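Local coordinates for protein naphthalene dioxygenase large subunit (Rhodococcus sp., PDB 2B1X) that forms the iron-bearing large subunit of a Rieske-type non-heme iron oxygenase, which carries both an Fe2/S2 cluster and a mononuclear iron centre, at residues S158-P161 / H162-S165; D233-F236 / A237-E241. All coordinates share one frame; numbering follows the deposited sequence.

Both contacts are local turns, met one after the other along the chain, with neither nesting within nor crossing the other. Contact 1 comes first: leaving strand 154-158, the chain folds back through D160-A163 and runs into helix 166-170. Contact 2 closes after helix 222-227, where a type I turn, D233-F236, runs directly into a short 3-10 segment that delivers the chain to strand 240-244 of the large antiparallel sheet of the catalytic domain. The two lie on opposite sides of the chain's centre, about 38 Å between centres, and do not touch; each redirects the backbone between regular elements.

Contact 1: S158-P161 / H162-S165; sequences SLDP and HADS
With CG trans to the backbone N (chi1 178°), the carboxylate of D160 swings to the carbonyl side of its own residue and meets the amide of H162. At H162 the first torsion is -52°, turning the imidazole back beside its backbone N and over P161. D160 OD1 accepts from H162 N at 2.9 Å; the amide arrives from above the carboxylate plane, 55° out of it. An aspartate suits this place because its short side chain reaches an amide only two residues on.

The backbone closes the same bend: A163 N donates to D160 O at 3.3 Å, fairly straight at the hydrogen though well above the carbonyl plane. P161, with phi fixed near the value needed at the second position of a type I turn, brings no N-H that would need a partner. Its CG lies over one face of the H162 ring, toward the rim, 4.2 Å from H162 CD2, a loose contact on the exposed side of the bend. Water 1 bridges the carbonyls of P161 and A163, donating to P161 O at 2.9 Å and A163 O at 2.6 Å.

Toward strand 154-158, the small methyl of A163 rests against buried S158, its CB 3.8 Å from S158 OG. That hydroxyl accepts from D160 N at 3.1 Å, an ST turn, and is also hydrogen-bonded to the carbonyl O of H44, while N147 ND2 donates to D160 O. Farther on, S165 N-caps helix 166-170 through its OG and D168 N. Taken together, S158 and D160 each hold an amide two residues ahead, and the D160-A163 bend is a type I beta turn reinforced by an Asx turn, here linking a strand to a helix.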
loop_
_atom_site.group_PDB
_atom_site.type_symbol
_atom_site.label_atom_id
_atom_site.label_comp_id
_atom_site.label_asym_id
_atom_site.label_seq_id
_atom_site.Cartn_x
_atom_site.Cartn_y
_atom_site.Cartn_z
ATOM N N SER A 158 -11.887 29.298 3.865
ATOM C CA SER A 158 -13.115 28.535 3.708
ATOM C C SER A 158 -13.386 28.372 2.217
ATOM O O SER A 158 -13.141 29.287 1.415
ATOM C CB SER A 158 -14.302 29.206 4.419
ATOM O OG SER A 158 -15.523 28.628 3.965
ATOM N N LEU A 159 -13.888 27.203 1.854
ATOM C CA LEU A 159 -14.247 26.925 0.466
ATOM C C LEU A 159 -15.592 27.542 0.048
ATOM O O LEU A 159 -15.975 27.481 -1.138
ATOM C CB LEU A 159 -14.259 25.403 0.258
ATOM C CG LEU A 159 -13.023 24.780 -0.397
ATOM C CD1 LEU A 159 -11.757 25.687 -0.498
ATOM C CD2 LEU A 159 -12.707 23.384 0.132
ATOM N N ASP A 160 -16.312 28.105 1.020
ATOM C CA ASP A 160 -17.670 28.602 0.829
ATOM C C ASP A 160 -17.639 30.135 0.685
ATOM O O ASP A 160 -17.251 30.855 1.620
ATOM C CB ASP A 160 -18.536 28.150 2.015
ATOM C CG ASP A 160 -19.978 28.648 1.944
ATOM O OD1 ASP A 160 -20.393 29.303 0.953
ATOM O OD2 ASP A 160 -20.775 28.385 2.855
ATOM N N PRO A 161 -17.970 30.632 -0.502
ATOM C CA PRO A 161 -17.955 32.075 -0.751
ATOM C C PRO A 161 -18.969 32.818 0.108
ATOM O O PRO A 161 -18.781 34.015 0.344
ATOM C CB PRO A 161 -18.284 32.187 -2.258
ATOM C CG PRO A 161 -18.819 30.914 -2.642
ATOM C CD PRO A 161 -18.345 29.868 -1.698
ATOM N N HIS A 162 -19.987 32.111 0.604
ATOM C CA HIS A 162 -21.074 32.721 1.383
ATOM C C HIS A 162 -20.969 32.426 2.890
ATOM O O HIS A 162 -21.929 32.616 3.628
ATOM C CB HIS A 162 -22.439 32.267 0.848
ATOM C CG HIS A 162 -22.606 32.471 -0.620
ATOM N ND1 HIS A 162 -22.546 33.716 -1.208
ATOM C CD2 HIS A 162 -22.800 31.587 -1.628
ATOM C CE1 HIS A 162 -22.710 33.596 -2.511
ATOM N NE2 HIS A 162 -22.860 32.313 -2.795
ATOM N N ALA A 163 -19.799 31.972 3.328
ATOM C CA ALA A 163 -19.541 31.719 4.732
ATOM C C ALA A 163 -19.738 32.986 5.561
ATOM O O ALA A 163 -19.541 34.114 5.072
ATOM C CB ALA A 163 -18.151 31.203 4.915
ATOM N N ASP A 164 -20.114 32.794 6.819
ATOM C CA ASP A 164 -20.061 33.877 7.787
ATOM C C ASP A 164 -18.610 34.309 7.903
ATOM O O ASP A 164 -17.694 33.502 7.671
ATOM C CB ASP A 164 -20.559 33.405 9.169
ATOM C CG ASP A 164 -22.057 33.159 9.193
ATOM O OD1 ASP A 164 -22.784 33.903 8.491
ATOM O OD2 ASP A 164 -22.594 32.242 9.875
ATOM N N SER A 165 -18.388 35.568 8.253
ATOM C CA SER A 165 -17.029 36.067 8.383
ATOM C C SER A 165 -16.278 35.266 9.436
ATOM O O SER A 165 -16.877 34.769 10.393
ATOM C CB SER A 165 -17.038 37.552 8.734
ATOM O OG SER A 165 -17.283 37.757 10.110
HETATM O O HOH W 1 -18.731 35.377 2.950
#

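Contact 2: D233-F236 / A237-E241; sequences DPQF and ALYGE
A237 lays its methyl almost squarely over the ring of the residue just before it: CB sits 4.2 Å from the F236 ring centroid and 5° off the normal, a CH-pi contact between sequence neighbours. A chi1 of 86°, between N and carbonyl carbon, folds the ring back under the chain and makes this possible; alanine is small enough to fit.

On the other side of the turn, water 2 ties three side chains together. It donates to D233 OD2 and Q235 OE1, and accepts from Y239 OH at 2.6 Å, lying in the plane of the tyrosine ring. D233 uses its other oxygen, OD1, for Q235 N at 2.9 Å, an Asx turn that starts the type I turn D233-F236. L238 N then donates to Q235 O at 2.9 Å, the i to i+3 bond of the short 3-10 segment. L238 CD1 packs obliquely across the extended Q235 chain, whose NE2 is hydrogen-bonded to OD1 of D129 of a neighbouring subunit.

The buried F236 side chain lies about 9 Å from the Fe (III) ion and packs against T217 of helix 217-220 and I254. A237 also packs on I254, and Y239 is backbone hydrogen-bonded to G255 just before strand 240-244, which lies next to strand 250-254.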
loop_
_atom_site.group_PDB
_atom_site.type_symbol
_atom_site.label_atom_id
_atom_site.label_comp_id
_atom_site.label_asym_id
_atom_site.label_seq_id
_atom_site.Cartn_x
_atom_site.Cartn_y
_atom_site.Cartn_z
ATOM N N ASP A 233 -1.749 14.863 41.103
ATOM C CA ASP A 233 -3.046 14.900 41.775
ATOM C C ASP A 233 -4.143 14.373 40.854
ATOM O O ASP A 233 -4.412 15.002 39.855
ATOM C CB ASP A 233 -3.379 16.335 42.157
ATOM C CG ASP A 233 -4.582 16.437 43.083
ATOM O OD1 ASP A 233 -5.290 15.421 43.310
ATOM O OD2 ASP A 233 -4.917 17.518 43.608
ATOM N N PRO A 234 -4.806 13.267 41.219
ATOM C CA PRO A 234 -5.956 12.747 40.441
ATOM C C PRO A 234 -7.150 13.727 40.308
ATOM O O PRO A 234 -8.039 13.512 39.476
ATOM C CB PRO A 234 -6.432 11.530 41.246
ATOM C CG PRO A 234 -5.431 11.286 42.313
ATOM C CD PRO A 234 -4.519 12.459 42.424
ATOM N N GLN A 235 -7.168 14.751 41.145
ATOM C CA GLN A 235 -8.183 15.787 41.159
ATOM C C GLN A 235 -7.706 17.051 40.471
ATOM O O GLN A 235 -8.377 18.080 40.561
ATOM C CB GLN A 235 -8.534 16.155 42.604
ATOM C CG GLN A 235 -9.173 15.047 43.419
ATOM C CD GLN A 235 -9.772 15.586 44.702
ATOM O OE1 GLN A 235 -9.136 16.405 45.395
ATOM N NE2 GLN A 235 -10.989 15.159 45.016
ATOM N N PHE A 236 -6.550 16.999 39.799
ATOM C CA PHE A 236 -5.965 18.212 39.218
ATOM C C PHE A 236 -6.915 19.055 38.344
ATOM O O PHE A 236 -6.834 20.280 38.339
ATOM C CB PHE A 236 -4.658 17.896 38.466
ATOM C CG PHE A 236 -4.867 17.467 37.035
ATOM C CD1 PHE A 236 -4.593 18.346 35.972
ATOM C CD2 PHE A 236 -5.322 16.184 36.747
ATOM C CE1 PHE A 236 -4.778 17.943 34.642
ATOM C CE2 PHE A 236 -5.522 15.782 35.432
ATOM C CZ PHE A 236 -5.238 16.666 34.375
ATOM N N ALA A 237 -7.815 18.401 37.620
ATOM C CA ALA A 237 -8.691 19.109 36.682
ATOM C C ALA A 237 -9.916 19.731 37.338
ATOM O O ALA A 237 -10.614 20.541 36.715
ATOM C CB ALA A 237 -9.061 18.237 35.512
ATOM N N LEU A 238 -10.123 19.439 38.628
ATOM C CA LEU A 238 -11.144 20.126 39.396
ATOM C C LEU A 238 -10.821 21.614 39.571
ATOM O O LEU A 238 -11.730 22.435 39.800
ATOM C CB LEU A 238 -11.349 19.458 40.773
ATOM C CG LEU A 238 -11.877 18.017 40.811
ATOM C CD1 LEU A 238 -12.190 17.619 42.262
ATOM C CD2 LEU A 238 -13.106 17.795 39.881
ATOM N N TYR A 239 -9.533 21.964 39.480
ATOM C CA TYR A 239 -9.093 23.361 39.668
ATOM C C TYR A 239 -9.006 24.022 38.307
ATOM O O TYR A 239 -7.957 24.520 37.901
ATOM C CB TYR A 239 -7.755 23.438 40.404
ATOM C CG TYR A 239 -7.772 22.645 41.699
ATOM C CD1 TYR A 239 -7.290 21.340 41.732
ATOM C CD2 TYR A 239 -8.278 23.205 42.885
ATOM C CE1 TYR A 239 -7.336 20.590 42.888
ATOM C CE2 TYR A 239 -8.319 22.460 44.064
ATOM C CZ TYR A 239 -7.845 21.155 44.061
ATOM O OH TYR A 239 -7.857 20.388 45.214
ATOM N N GLY A 240 -10.124 23.977 37.590
ATOM C CA GLY A 240 -10.175 24.478 36.239
ATOM C C GLY A 240 -11.575 24.849 35.798
ATOM O O GLY A 240 -12.547 24.721 36.559
ATOM N N GLU A 241 -11.666 25.279 34.543
ATOM C CA GLU A 241 -12.919 25.676 33.914
ATOM C C GLU A 241 -13.053 25.012 32.548
ATOM O O GLU A 241 -12.077 24.886 31.837
ATOM C CB GLU A 241 -12.955 27.188 33.789
ATOM C CG GLU A 241 -14.355 27.767 33.667
ATOM C CD GLU A 241 -15.066 27.963 35.012
ATOM O OE1 GLU A 241 -14.435 27.833 36.079
ATOM O OE2 GLU A 241 -16.273 28.311 35.000
HETATM O O HOH W 2 -6.949 17.985 45.332
#